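Side-chain contacts in BRAMP domain protein (Streptomyces davawensis, PDB 5MLD), which catalyses replacement of the C-8 methyl group of FMN by an amino group, giving 8-amino-8-demethylriboflavin 5'-phosphate on the way to the antibiotic roseoflavin: residues D26-V29 with P30-K34; F120-Y123 with N124-A127; H182-T185 with N186-R190; S197-A200 with R201-Q204. All coordinates share one frame; numbering follows the deposited sequence.

The four contacts are numbered in chain order, and each is local. Contact 1 lies on helix 20-34, which crosses between the parallel strands 4-9 and 38-43 of the flavodoxin-like sheet. Contact 2 is the pair of overlapping turns that leads into strand 125-132 of the same sheet. Contacts 3 and 4 occupy the two ends of helix 183-205, with centres about 22 Å apart. That helix ties the set together. Its first turns pack on contact 1 through Lys27 and Leu31, Ser197 touches Tyr32, and its last turns meet Val126 of contact 2, whose centre lies about 11 Å from that of contact 4. Contacts 2, 3 and 4 reach the second subunit of the homotetramer.

Contact 1: D26-V29 with P30-K34; sequences DKAV and PLYEK
Helix 20-34 is the crossover helix of a beta-alpha-beta unit in the flavodoxin-like fold, and Val29 and Pro30 meet at a kink in it. Pro30 has no N-H to give to the turn before. Its CD instead sits 3.1 Å from the O of Asp26, and its CG lies 3.5 Å from the O of Lys27. The proline ring and the Val29 side chain stand roughly at right angles. Val29 CB and Pro30 CD are only 3.4 Å apart, a tight fit between neighbours joined by a peptide bond. The i+4 bonding is regular again from Tyr32 on. Tyr32 N binds Ala28 O at 3.0 Å, with an N-H...O angle of 166°, and Glu33 N binds Val29 O at the same length. Tyr32 CG is anti to its carbonyl carbon (chi1 -85°), which brings CD2 to 3.5 Å from Ala28 O. Ala28 CB and Tyr32 CE2 then pack loosely at 4.4 Å. Beyond this stretch, Tyr32 OH bonds to Thr196 and Glu33 OE2 to Thr39. Pro30 cannot bond to Asp26 O, and Leu31 N stays 3.8 Å from Lys27 O. Carbons of Pro30 and Leu31 pack by these oxygens, while Ala28 O and Val29 O accept i+4 bonds.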
ATOM      1  N   ASP A  26      23.773  -9.167  -9.558  1.00 16.05           N
ATOM      2  CA  ASP A  26      25.003  -9.323 -10.327  1.00 17.84           C
ATOM      3  C   ASP A  26      25.449  -8.013 -10.976  1.00 16.93           C
ATOM      4  O   ASP A  26      26.649  -7.830 -11.207  1.00 21.29           O
ATOM      5  CB  ASP A  26      24.822 -10.424 -11.377  1.00 21.02           C
ATOM      6  CG  ASP A  26      24.760 -11.822 -10.750  1.00 25.01           C
ATOM      7  OD1 ASP A  26      25.260 -12.008  -9.609  1.00 25.08           O
ATOM      8  OD2 ASP A  26      24.227 -12.743 -11.403  1.00 29.82           O
ATOM      9  N   LYS A  27      24.519  -7.104 -11.286  1.00 15.23           N
ATOM     10  CA  LYS A  27      24.915  -5.776 -11.768  1.00 22.56           C
ATOM     11  C   LYS A  27      25.423  -4.888 -10.634  1.00 19.45           C
ATOM     12  O   LYS A  27      26.382  -4.118 -10.819  1.00 21.19           O
ATOM     13  CB  LYS A  27      23.746  -5.061 -12.450  1.00 18.86           C
ATOM     14  CG  LYS A  27      23.092  -5.771 -13.638  1.00 25.47           C
ATOM     15  CD  LYS A  27      23.936  -5.639 -14.872  1.00 27.48           C
ATOM     16  CE  LYS A  27      23.087  -5.833 -16.125  1.00 27.00           C
ATOM     17  NZ  LYS A  27      23.945  -6.057 -17.291  1.00 29.61           N
ATOM     18  N   ALA A  28      24.771  -4.954  -9.469  1.00 16.64           N
ATOM     19  CA  ALA A  28      25.095  -4.045  -8.372  1.00 18.73           C
ATOM     20  C   ALA A  28      26.455  -4.354  -7.751  1.00 20.44           C
ATOM     21  O   ALA A  28      27.163  -3.440  -7.308  1.00 18.56           O
ATOM     22  CB  ALA A  28      24.013  -4.121  -7.303  1.00 19.01           C
ATOM     23  N   VAL A  29      26.814  -5.634  -7.652  1.00 16.56           N
ATOM     24  CA  VAL A  29      28.033  -6.002  -6.921  1.00 19.02           C
ATOM     25  C   VAL A  29      29.278  -5.336  -7.504  1.00 19.19           C
ATOM     26  O   VAL A  29      30.015  -4.684  -6.743  1.00 21.38           O
ATOM     27  CB  VAL A  29      28.157  -7.534  -6.833  1.00 18.68           C
ATOM     28  CG1 VAL A  29      29.577  -7.946  -6.415  1.00 21.68           C
ATOM     29  CG2 VAL A  29      27.078  -8.109  -5.886  1.00 17.00           C
ATOM     30  N   PRO A  30      29.583  -5.450  -8.807  1.00 19.18           N
ATOM     31  CA  PRO A  30      30.810  -4.790  -9.302  1.00 20.17           C
ATOM     32  C   PRO A  30      30.759  -3.282  -9.186  1.00 22.71           C
ATOM     33  O   PRO A  30      31.814  -2.651  -9.036  1.00 20.79           O
ATOM     34  CB  PRO A  30      30.913  -5.234 -10.768  1.00 21.93           C
ATOM     35  CG  PRO A  30      29.544  -5.674 -11.132  1.00 23.81           C
ATOM     36  CD  PRO A  30      28.926  -6.221  -9.874  1.00 22.07           C
ATOM     37  N   LEU A  31      29.569  -2.679  -9.242  1.00 21.22           N
ATOM     38  CA  LEU A  31      29.480  -1.234  -9.059  1.00 19.81           C
ATOM     39  C   LEU A  31      29.843  -0.835  -7.630  1.00 22.05           C
ATOM     40  O   LEU A  31      30.570   0.145  -7.420  1.00 21.60           O
ATOM     41  CB  LEU A  31      28.084  -0.731  -9.421  1.00 18.80           C
ATOM     42  CG  LEU A  31      27.657  -0.907 -10.876  1.00 19.12           C
ATOM     43  CD1 LEU A  31      26.183  -0.557 -10.991  1.00 21.05           C
ATOM     44  CD2 LEU A  31      28.502  -0.054 -11.823  1.00 22.84           C
ATOM     45  N   TYR A  32      29.358  -1.581  -6.630  1.00 16.92           N
ATOM     46  CA  TYR A  32      29.768  -1.287  -5.257  1.00 19.14           C
ATOM     47  C   TYR A  32      31.269  -1.475  -5.087  1.00 21.20           C
ATOM     48  O   TYR A  32      31.932  -0.652  -4.444  1.00 22.64           O
ATOM     49  CB  TYR A  32      29.022  -2.164  -4.251  1.00 18.62           C
ATOM     50  CG  TYR A  32      27.669  -1.640  -3.834  1.00 17.36           C
ATOM     51  CD1 TYR A  32      27.545  -0.398  -3.239  1.00 19.18           C
ATOM     52  CD2 TYR A  32      26.504  -2.391  -4.041  1.00 19.79           C
ATOM     53  CE1 TYR A  32      26.318   0.094  -2.859  1.00 18.92           C
ATOM     54  CE2 TYR A  32      25.268  -1.911  -3.661  1.00 18.36           C
ATOM     55  CZ  TYR A  32      25.178  -0.663  -3.064  1.00 19.99           C
ATOM     56  OH  TYR A  32      23.966  -0.148  -2.692  1.00 18.63           O
ATOM     57  N   GLU A  33      31.826  -2.543  -5.675  1.00 16.10           N
ATOM     58  CA  GLU A  33      33.256  -2.789  -5.532  1.00 23.75           C
ATOM     59  C   GLU A  33      34.077  -1.662  -6.156  1.00 22.26           C
ATOM     60  O   GLU A  33      35.135  -1.298  -5.622  1.00 24.98           O
ATOM     61  CB  GLU A  33      33.622  -4.147  -6.141  1.00 21.23           C
ATOM     62  CG  GLU A  33      32.978  -5.355  -5.429  1.00 20.49           C
ATOM     63  CD  GLU A  33      33.471  -5.598  -3.988  1.00 26.01           C
ATOM     64  OE1 GLU A  33      34.466  -4.975  -3.561  1.00 24.20           O
ATOM     65  OE2 GLU A  33      32.871  -6.439  -3.267  1.00 23.06           O
ATOM     66  N   LYS A  34      33.613  -1.098  -7.282  1.00 21.11           N
ATOM     67  CA  LYS A  34      34.292   0.061  -7.870  1.00 23.03           C
ATOM     68  C   LYS A  34      34.235   1.272  -6.949  1.00 30.01           C
ATOM     69  O   LYS A  34      35.119   2.138  -7.013  1.00 25.39           O
ATOM     70  CB  LYS A  34      33.678   0.448  -9.219  1.00 23.10           C
ATOM     71  CG  LYS A  34      33.808  -0.567 -10.339  1.00 28.87           C
ATOM     72  CD  LYS A  34      33.019  -0.108 -11.557  1.00 26.39           C
ATOM     73  CE  LYS A  34      33.110  -1.107 -12.715  1.00 27.47           C
ATOM     74  NZ  LYS A  34      34.516  -1.303 -13.201  1.00 25.45           N
TER

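Contact 2: F120-Y123 with N124-A127; sequences FPLY and NKVA
Tyr123, Lys125 and Asn124 carry this contact, where the chain turns into a strand. Lys125 lies back over Leu122. Its CE is 3.8 Å from Leu122 CD2, and the two side chains cross at a slant. The lysine chain is extended as far as CE and bends at its last torsion (chi4 -60°). NZ thereby turns off the leucine and bonds to the carbonyls of Arg80 and Ala82. Lys125 CG passes 3.5 Å from Leu122 O. That oxygen also takes a weak hydrogen bond from Lys125 N, 3.4 Å long and bent to 146°. It closes a type II turn from Leu122 to Lys125. A type I turn from Phe120 to Tyr123 overlaps it, sharing Leu122 and Tyr123, and is closed by Tyr123 N to Phe120 O at 3.1 Å. The overlapping turns deliver the chain to strand 125-132 of the flavodoxin-like sheet. Asn124 takes the third position of the second turn with a positive phi of 72°. Its amide is held at both ends, OD1 by Tyr208 N and ND2 by Gln119. Tyr123 CB lies 3.2 Å from Asn124 N. The Tyr123 ring leads away from the turn, and its OH bonds to Asn159 and Asn195 of the second subunit.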
ATOM      1  N   PHE A 120      19.010   3.704  18.303  1.00 29.90           N
ATOM      2  CA  PHE A 120      18.741   2.317  17.956  1.00 27.58           C
ATOM      3  C   PHE A 120      19.979   1.704  17.295  1.00 26.95           C
ATOM      4  O   PHE A 120      20.806   2.422  16.723  1.00 26.70           O
ATOM      5  CB  PHE A 120      17.514   2.227  17.035  1.00 26.14           C
ATOM      6  CG  PHE A 120      16.277   2.879  17.598  1.00 26.22           C
ATOM      7  CD1 PHE A 120      16.007   2.853  18.967  1.00 28.00           C
ATOM      8  CD2 PHE A 120      15.381   3.532  16.761  1.00 26.50           C
ATOM      9  CE1 PHE A 120      14.858   3.466  19.482  1.00 26.75           C
ATOM     10  CE2 PHE A 120      14.234   4.142  17.265  1.00 28.90           C
ATOM     11  CZ  PHE A 120      13.970   4.112  18.635  1.00 26.71           C
ATOM     12  N   PRO A 121      20.124   0.372  17.363  1.00 25.79           N
ATOM     13  CA  PRO A 121      21.374  -0.265  16.909  1.00 29.99           C
ATOM     14  C   PRO A 121      21.692  -0.056  15.443  1.00 26.96           C
ATOM     15  O   PRO A 121      22.872  -0.093  15.076  1.00 25.72           O
ATOM     16  CB  PRO A 121      21.141  -1.755  17.205  1.00 25.86           C
ATOM     17  CG  PRO A 121      20.100  -1.784  18.217  1.00 32.88           C
ATOM     18  CD  PRO A 121      19.223  -0.595  18.004  1.00 27.46           C
ATOM     19  N   LEU A 122      20.692   0.156  14.590  1.00 24.28           N
ATOM     20  CA  LEU A 122      20.934   0.273  13.156  1.00 25.25           C
ATOM     21  C   LEU A 122      21.013   1.725  12.688  1.00 22.03           C
ATOM     22  O   LEU A 122      21.056   1.983  11.480  1.00 20.86           O
ATOM     23  CB  LEU A 122      19.854  -0.499  12.383  1.00 23.01           C
ATOM     24  CG  LEU A 122      19.813  -1.993  12.741  1.00 26.03           C
ATOM     25  CD1 LEU A 122      18.802  -2.761  11.903  1.00 24.40           C
ATOM     26  CD2 LEU A 122      21.190  -2.634  12.592  1.00 25.54           C
ATOM     27  N   TYR A 123      21.039   2.675  13.613  1.00 22.99           N
ATOM     28  CA  TYR A 123      21.256   4.072  13.254  1.00 22.47           C
ATOM     29  C   TYR A 123      22.560   4.256  12.486  1.00 23.00           C
ATOM     30  O   TYR A 123      23.539   3.530  12.688  1.00 22.39           O
ATOM     31  CB  TYR A 123      21.267   4.947  14.514  1.00 20.48           C
ATOM     32  CG  TYR A 123      20.005   5.784  14.637  1.00 20.56           C
ATOM     33  CD1 TYR A 123      18.773   5.180  14.832  1.00 21.32           C
ATOM     34  CD2 TYR A 123      20.051   7.167  14.563  1.00 21.71           C
ATOM     35  CE1 TYR A 123      17.620   5.925  14.940  1.00 22.31           C
ATOM     36  CE2 TYR A 123      18.905   7.925  14.672  1.00 21.76           C
ATOM     37  CZ  TYR A 123      17.694   7.303  14.860  1.00 20.55           C
ATOM     38  OH  TYR A 123      16.539   8.041  14.963  1.00 21.85           O
ATOM     39  N   ASN A 124      22.556   5.249  11.591  1.00 20.31           N
ATOM     40  CA  ASN A 124      23.673   5.662  10.745  1.00 22.72           C
ATOM     41  C   ASN A 124      23.985   4.686   9.630  1.00 23.51           C
ATOM     42  O   ASN A 124      25.032   4.820   8.972  1.00 22.10           O
ATOM     43  CB  ASN A 124      24.928   5.932  11.574  1.00 21.94           C
ATOM     44  CG  ASN A 124      24.641   6.922  12.649  1.00 27.35           C
ATOM     45  OD1 ASN A 124      24.286   8.054  12.348  1.00 27.27           O
ATOM     46  ND2 ASN A 124      24.706   6.493  13.904  1.00 26.57           N
ATOM     47  N   LYS A 125      23.107   3.722   9.380  1.00 20.67           N
ATOM     48  CA  LYS A 125      23.268   2.846   8.228  1.00 17.19           C
ATOM     49  C   LYS A 125      22.394   3.334   7.075  1.00 16.82           C
ATOM     50  O   LYS A 125      21.560   4.235   7.219  1.00 20.09           O
ATOM     51  CB  LYS A 125      22.946   1.402   8.624  1.00 16.64           C
ATOM     52  CG  LYS A 125      23.887   0.870   9.702  1.00 21.44           C
ATOM     53  CD  LYS A 125      23.440  -0.506  10.153  1.00 21.30           C
ATOM     54  CE  LYS A 125      24.354  -1.033  11.236  1.00 22.03           C
ATOM     55  NZ  LYS A 125      25.746  -1.149  10.763  1.00 26.39           N
ATOM     56  N   VAL A 126      22.618   2.760   5.900  1.00 18.66           N
ATOM     57  CA  VAL A 126      21.957   3.208   4.678  1.00 16.80           C
ATOM     58  C   VAL A 126      21.296   2.002   4.031  1.00 18.98           C
ATOM     59  O   VAL A 126      21.867   0.906   4.031  1.00 16.81           O
ATOM     60  CB  VAL A 126      22.959   3.872   3.709  1.00 17.32           C
ATOM     61  CG1 VAL A 126      22.306   4.174   2.377  1.00 21.29           C
ATOM     62  CG2 VAL A 126      23.526   5.152   4.318  1.00 20.75           C
ATOM     63  N   ALA A 127      20.088   2.197   3.506  1.00 18.33           N
ATOM     64  CA  ALA A 127      19.322   1.134   2.870  1.00 18.80           C
ATOM     65  C   ALA A 127      19.118   1.420   1.390  1.00 19.29           C
ATOM     66  O   ALA A 127      18.915   2.569   0.980  1.00 17.13           O
ATOM     67  CB  ALA A 127      17.955   0.945   3.543  1.00 18.51           C
TER

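Contact 3: H182-T185 with N186-R190; sequences HFHT and NKLIR
Asn186 meets His182, the N-cap residue, through the backbone: Asn186 N donates to His182 O at 2.9 Å. Its side chain folds back over the same carbonyl, with CB 3.5 Å from that oxygen. The ND2 group bonds to Asp180 O and to Ser223 of the second subunit.

Lys187 runs obliquely past two rings, Phe183 and His184. Its first torsion is unusual (chi1 100°), and the chain beyond CG is extended. CD lies 3.8 Å from Phe183 CE2, and CE lies 4.0 Å from His184 ND1. Water 1 bridges the two polar ends. It accepts from Lys187 NZ at 2.6 Å and sits in the plane of the His184 ring, 2.7 Å from ND1. NZ also donates to the carbonyls of Thr235 and Ala237 of the fourth subunit, so three oxygens grip the ammonium group. This is the first part of helix 183-205, buried where subunits of the homotetramer meet.

Leu188 places CD1 3.6 Å from His184 NE2, approaching the ring obliquely. The His184 ring thus has Lys187 by ND1 and Leu188 by NE2 and CD2. Ile189 CD1 reaches Thr185 CG2 at 4.0 Å. Thr185 CG2 is anti to the backbone N, while OG1 stands beside that N and bonds to Tyr163 O.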
ATOM      1  N   HIS A 182      17.911  -4.119 -19.970  1.00 18.70           N
ATOM      2  CA  HIS A 182      16.801  -3.184 -19.832  1.00 19.08           C
ATOM      3  C   HIS A 182      17.366  -1.851 -19.346  1.00 18.31           C
ATOM      4  O   HIS A 182      17.862  -1.750 -18.217  1.00 18.96           O
ATOM      5  CB  HIS A 182      15.742  -3.743 -18.884  1.00 16.86           C
ATOM      6  CG  HIS A 182      14.419  -3.055 -18.978  1.00 19.34           C
ATOM      7  ND1 HIS A 182      13.692  -2.996 -20.149  1.00 21.74           N
ATOM      8  CD2 HIS A 182      13.701  -2.377 -18.051  1.00 15.17           C
ATOM      9  CE1 HIS A 182      12.578  -2.316 -19.936  1.00 22.67           C
ATOM     10  NE2 HIS A 182      12.555  -1.940 -18.667  1.00 22.25           N
ATOM     11  N   PHE A 183      17.278  -0.831 -20.206  1.00 17.82           N
ATOM     12  CA  PHE A 183      17.927   0.454 -19.948  1.00 20.28           C
ATOM     13  C   PHE A 183      17.463   1.051 -18.630  1.00 21.58           C
ATOM     14  O   PHE A 183      18.276   1.490 -17.810  1.00 18.53           O
ATOM     15  CB  PHE A 183      17.640   1.431 -21.103  1.00 15.13           C
ATOM     16  CG  PHE A 183      18.056   2.859 -20.824  1.00 21.74           C
ATOM     17  CD1 PHE A 183      19.400   3.214 -20.813  1.00 20.81           C
ATOM     18  CD2 PHE A 183      17.106   3.842 -20.574  1.00 20.10           C
ATOM     19  CE1 PHE A 183      19.798   4.533 -20.543  1.00 18.84           C
ATOM     20  CE2 PHE A 183      17.488   5.168 -20.315  1.00 24.83           C
ATOM     21  CZ  PHE A 183      18.844   5.509 -20.306  1.00 19.01           C
ATOM     22  N   HIS A 184      16.147   1.086 -18.415  1.00 17.06           N
ATOM     23  CA  HIS A 184      15.627   1.772 -17.240  1.00 17.87           C
ATOM     24  C   HIS A 184      16.117   1.103 -15.960  1.00 19.48           C
ATOM     25  O   HIS A 184      16.579   1.785 -15.035  1.00 18.06           O
ATOM     26  CB  HIS A 184      14.099   1.813 -17.309  1.00 13.57           C
ATOM     27  CG  HIS A 184      13.468   2.674 -16.258  1.00 14.88           C
ATOM     28  ND1 HIS A 184      13.325   4.037 -16.397  1.00 17.49           N
ATOM     29  CD2 HIS A 184      12.936   2.361 -15.051  1.00 18.05           C
ATOM     30  CE1 HIS A 184      12.719   4.527 -15.330  1.00 14.03           C
ATOM     31  NE2 HIS A 184      12.475   3.530 -14.497  1.00 21.63           N
ATOM     32  N   THR A 185      16.084  -0.236 -15.915  1.00 16.07           N
ATOM     33  CA  THR A 185      16.601  -0.956 -14.750  1.00 14.58           C
ATOM     34  C   THR A 185      18.092  -0.702 -14.574  1.00 16.55           C
ATOM     35  O   THR A 185      18.565  -0.444 -13.462  1.00 17.67           O
ATOM     36  CB  THR A 185      16.332  -2.454 -14.886  1.00 16.75           C
ATOM     37  OG1 THR A 185      14.918  -2.665 -14.962  1.00 15.98           O
ATOM     38  CG2 THR A 185      16.881  -3.228 -13.689  1.00 18.11           C
ATOM     39  N   ASN A 186      18.848  -0.770 -15.665  1.00 16.70           N
ATOM     40  CA  ASN A 186      20.291  -0.616 -15.537  1.00 19.18           C
ATOM     41  C   ASN A 186      20.654   0.778 -15.053  1.00 20.42           C
ATOM     42  O   ASN A 186      21.578   0.945 -14.243  1.00 18.70           O
ATOM     43  CB  ASN A 186      20.972  -0.938 -16.861  1.00 18.60           C
ATOM     44  CG  ASN A 186      21.176  -2.430 -17.048  1.00 16.80           C
ATOM     45  OD1 ASN A 186      21.363  -3.166 -16.069  1.00 19.08           O
ATOM     46  ND2 ASN A 186      21.144  -2.887 -18.300  1.00 19.77           N
ATOM     47  N   LYS A 187      19.910   1.789 -15.484  1.00 17.52           N
ATOM     48  CA  LYS A 187      20.237   3.125 -14.997  1.00 16.50           C
ATOM     49  C   LYS A 187      19.795   3.294 -13.546  1.00 18.46           C
ATOM     50  O   LYS A 187      20.520   3.897 -12.750  1.00 16.83           O
ATOM     51  CB  LYS A 187      19.646   4.202 -15.917  1.00 25.25           C
ATOM     52  CG  LYS A 187      18.355   4.882 -15.496  1.00 27.08           C
ATOM     53  CD  LYS A 187      17.930   5.896 -16.567  1.00 24.92           C
ATOM     54  CE  LYS A 187      16.505   6.383 -16.380  1.00 23.63           C
ATOM     55  NZ  LYS A 187      16.044   7.164 -17.569  1.00 21.61           N
ATOM     56  N   LEU A 188      18.651   2.704 -13.152  1.00 15.80           N
ATOM     57  CA  LEU A 188      18.254   2.789 -11.744  1.00 19.42           C
ATOM     58  C   LEU A 188      19.263   2.097 -10.823  1.00 17.81           C
ATOM     59  O   LEU A 188      19.547   2.591  -9.724  1.00 17.09           O
ATOM     60  CB  LEU A 188      16.857   2.193 -11.539  1.00 16.89           C
ATOM     61  CG  LEU A 188      15.700   2.993 -12.163  1.00 19.42           C
ATOM     62  CD1 LEU A 188      14.380   2.456 -11.639  1.00 19.34           C
ATOM     63  CD2 LEU A 188      15.795   4.498 -11.890  1.00 21.84           C
ATOM     64  N   ILE A 189      19.770   0.926 -11.213  1.00 15.10           N
ATOM     65  CA  ILE A 189      20.759   0.250 -10.372  1.00 17.08           C
ATOM     66  C   ILE A 189      21.962   1.159 -10.148  1.00 20.28           C
ATOM     67  O   ILE A 189      22.466   1.292  -9.021  1.00 18.61           O
ATOM     68  CB  ILE A 189      21.170  -1.098 -10.997  1.00 18.60           C
ATOM     69  CG1 ILE A 189      20.005  -2.094 -10.924  1.00 17.32           C
ATOM     70  CG2 ILE A 189      22.364  -1.684 -10.264  1.00 20.98           C
ATOM     71  CD1 ILE A 189      20.287  -3.404 -11.662  1.00 17.49           C
ATOM     72  N   ARG A 190      22.406   1.834 -11.205  1.00 19.01           N
ATOM     73  CA  ARG A 190      23.566   2.723 -11.090  1.00 16.76           C
ATOM     74  C   ARG A 190      23.283   3.917 -10.180  1.00 16.81           C
ATOM     75  O   ARG A 190      24.142   4.285  -9.362  1.00 17.97           O
ATOM     76  CB  ARG A 190      24.013   3.188 -12.472  1.00 16.95           C
ATOM     77  CG  ARG A 190      24.670   2.062 -13.300  1.00 19.28           C
ATOM     78  CD  ARG A 190      25.043   2.510 -14.729  1.00 17.12           C
ATOM     79  NE  ARG A 190      25.795   1.474 -15.441  1.00 19.71           N
ATOM     80  CZ  ARG A 190      27.111   1.288 -15.344  1.00 26.46           C
ATOM     81  NH1 ARG A 190      27.851   2.087 -14.576  1.00 21.74           N
ATOM     82  NH2 ARG A 190      27.697   0.313 -16.035  1.00 22.36           N
TER
HETATM   83  O   HOH W   1      14.447   5.354 -18.506  1.00 25.78           O

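Contact 4: S197-A200 with R201-Q204; sequences SHLA and RMLQ
His198 ND1 is gripped by two waters that also hold Arg201. Water 2 lies 3.0 Å from ND1 and accepts from Arg201 NH2 at 2.7 Å. Water 3 lies 2.8 Å from ND1 and accepts from Arg201 NE. Both waters sit in the guanidinium plane, at its edge. The flat group itself lies over the backbone of the preceding turn, with Ser197 O 3.8 Å from its plane and over its centre. The arginine chain bends at chi3 (-71°), which folds the group back over that carbonyl. NH1 forms a salt bridge with Glu35. These residues belong to the last turns of helix 183-205, whose backbone bonds run from residue i+4 to residue i; Met202 N to His198 O is 2.9 Å. Met202 brings CG over one face of the His198 ring. Its SD lies 3.9 Å from the ring centroid, 55° off the normal, an oblique Met-aromatic contact. NE2 of the same ring bonds to Thr206 O of the second subunit. Leu199 and Leu203 lie side by side and point the same way, with CG and CD1 respectively 4.2 Å apart. Both pack on Val126 of strand 125-132, while Leu199 CD1 also touches Met202 SD at 4.0 Å.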
ATOM      1  N   SER A 197      26.149   4.631  -1.749  1.00 19.64           N
ATOM      2  CA  SER A 197      27.573   4.689  -1.413  1.00 21.57           C
ATOM      3  C   SER A 197      27.955   6.055  -0.853  1.00 20.97           C
ATOM      4  O   SER A 197      28.676   6.145   0.151  1.00 21.48           O
ATOM      5  CB  SER A 197      28.417   4.363  -2.640  1.00 20.30           C
ATOM      6  OG  SER A 197      28.164   3.034  -3.074  1.00 22.32           O
ATOM      7  N   HIS A 198      27.498   7.128  -1.504  1.00 19.13           N
ATOM      8  CA  HIS A 198      27.795   8.473  -1.020  1.00 21.66           C
ATOM      9  C   HIS A 198      27.242   8.688   0.383  1.00 24.28           C
ATOM     10  O   HIS A 198      27.948   9.151   1.288  1.00 21.76           O
ATOM     11  CB  HIS A 198      27.227   9.524  -1.975  1.00 18.40           C
ATOM     12  CG  HIS A 198      27.464  10.925  -1.508  1.00 24.60           C
ATOM     13  ND1 HIS A 198      28.681  11.558  -1.653  1.00 29.00           N
ATOM     14  CD2 HIS A 198      26.658  11.800  -0.858  1.00 25.67           C
ATOM     15  CE1 HIS A 198      28.607  12.773  -1.137  1.00 29.80           C
ATOM     16  NE2 HIS A 198      27.393  12.943  -0.640  1.00 24.04           N
ATOM     17  N   LEU A 199      25.969   8.355   0.589  1.00 19.34           N
ATOM     18  CA  LEU A 199      25.381   8.600   1.899  1.00 18.32           C
ATOM     19  C   LEU A 199      26.042   7.754   2.980  1.00 20.12           C
ATOM     20  O   LEU A 199      26.163   8.199   4.131  1.00 20.51           O
ATOM     21  CB  LEU A 199      23.877   8.347   1.834  1.00 17.28           C
ATOM     22  CG  LEU A 199      23.033   8.625   3.074  1.00 19.55           C
ATOM     23  CD1 LEU A 199      23.169  10.082   3.498  1.00 20.57           C
ATOM     24  CD2 LEU A 199      21.578   8.320   2.788  1.00 15.63           C
ATOM     25  N   ALA A 200      26.497   6.544   2.635  1.00 18.74           N
ATOM     26  CA  ALA A 200      27.186   5.730   3.628  1.00 23.49           C
ATOM     27  C   ALA A 200      28.498   6.385   4.046  1.00 21.78           C
ATOM     28  O   ALA A 200      28.820   6.429   5.239  1.00 20.56           O
ATOM     29  CB  ALA A 200      27.449   4.320   3.090  1.00 21.28           C
ATOM     30  N   ARG A 201      29.264   6.898   3.076  1.00 22.05           N
ATOM     31  CA  ARG A 201      30.507   7.591   3.411  1.00 25.96           C
ATOM     32  C   ARG A 201      30.223   8.826   4.257  1.00 27.71           C
ATOM     33  O   ARG A 201      30.946   9.108   5.219  1.00 28.88           O
ATOM     34  CB  ARG A 201      31.274   7.976   2.143  1.00 26.56           C
ATOM     35  CG  ARG A 201      31.906   6.798   1.404  1.00 26.63           C
ATOM     36  CD  ARG A 201      32.794   7.244   0.246  1.00 26.49           C
ATOM     37  NE  ARG A 201      32.015   7.773  -0.872  1.00 27.88           N
ATOM     38  CZ  ARG A 201      31.683   7.071  -1.955  1.00 30.51           C
ATOM     39  NH1 ARG A 201      32.074   5.810  -2.085  1.00 30.53           N
ATOM     40  NH2 ARG A 201      30.971   7.637  -2.921  1.00 32.19           N
ATOM     41  N   MET A 202      29.165   9.567   3.917  1.00 24.92           N
ATOM     42  CA  MET A 202      28.754  10.715   4.724  1.00 23.11           C
ATOM     43  C   MET A 202      28.479  10.317   6.167  1.00 28.91           C
ATOM     44  O   MET A 202      28.991  10.940   7.106  1.00 28.91           O
ATOM     45  CB  MET A 202      27.500  11.362   4.134  1.00 22.82           C
ATOM     46  CG  MET A 202      27.666  12.073   2.813  1.00 24.05           C
ATOM     47  SD  MET A 202      26.030  12.645   2.280  1.00 26.34           S
ATOM     48  CE  MET A 202      25.680  13.902   3.510  1.00 28.13           C
ATOM     49  N   LEU A 203      27.639   9.297   6.370  1.00 21.79           N
ATOM     50  CA  LEU A 203      27.245   8.944   7.728  1.00 23.69           C
ATOM     51  C   LEU A 203      28.387   8.322   8.514  1.00 29.63           C
ATOM     52  O   LEU A 203      28.371   8.369   9.749  1.00 29.01           O
ATOM     53  CB  LEU A 203      26.041   7.999   7.686  1.00 20.87           C
ATOM     54  CG  LEU A 203      24.724   8.667   7.305  1.00 22.44           C
ATOM     55  CD1 LEU A 203      23.656   7.605   7.100  1.00 22.32           C
ATOM     56  CD2 LEU A 203      24.289   9.643   8.388  1.00 25.43           C
ATOM     57  N   GLN A 204      29.375   7.742   7.827  1.00 28.34           N
ATOM     58  CA  GLN A 204      30.573   7.272   8.512  1.00 28.80           C
ATOM     59  C   GLN A 204      31.360   8.440   9.095  1.00 31.79           C
ATOM     60  O   GLN A 204      31.923   8.334  10.189  1.00 29.88           O
ATOM     61  CB  GLN A 204      31.442   6.471   7.548  1.00 29.12           C
ATOM     62  CG  GLN A 204      32.801   6.099   8.128  1.00 35.81           C
ATOM     63  CD  GLN A 204      33.650   5.312   7.153  1.00 42.42           C
ATOM     64  OE1 GLN A 204      33.954   5.780   6.052  1.00 45.02           O
ATOM     65  NE2 GLN A 204      34.025   4.100   7.545  1.00 52.03           N
TER
HETATM   66  O   HOH W   2      30.209  10.070  -3.814  1.00 32.68           O
HETATM   67  O   HOH W   3      31.165  10.264  -1.195  1.00 34.36           O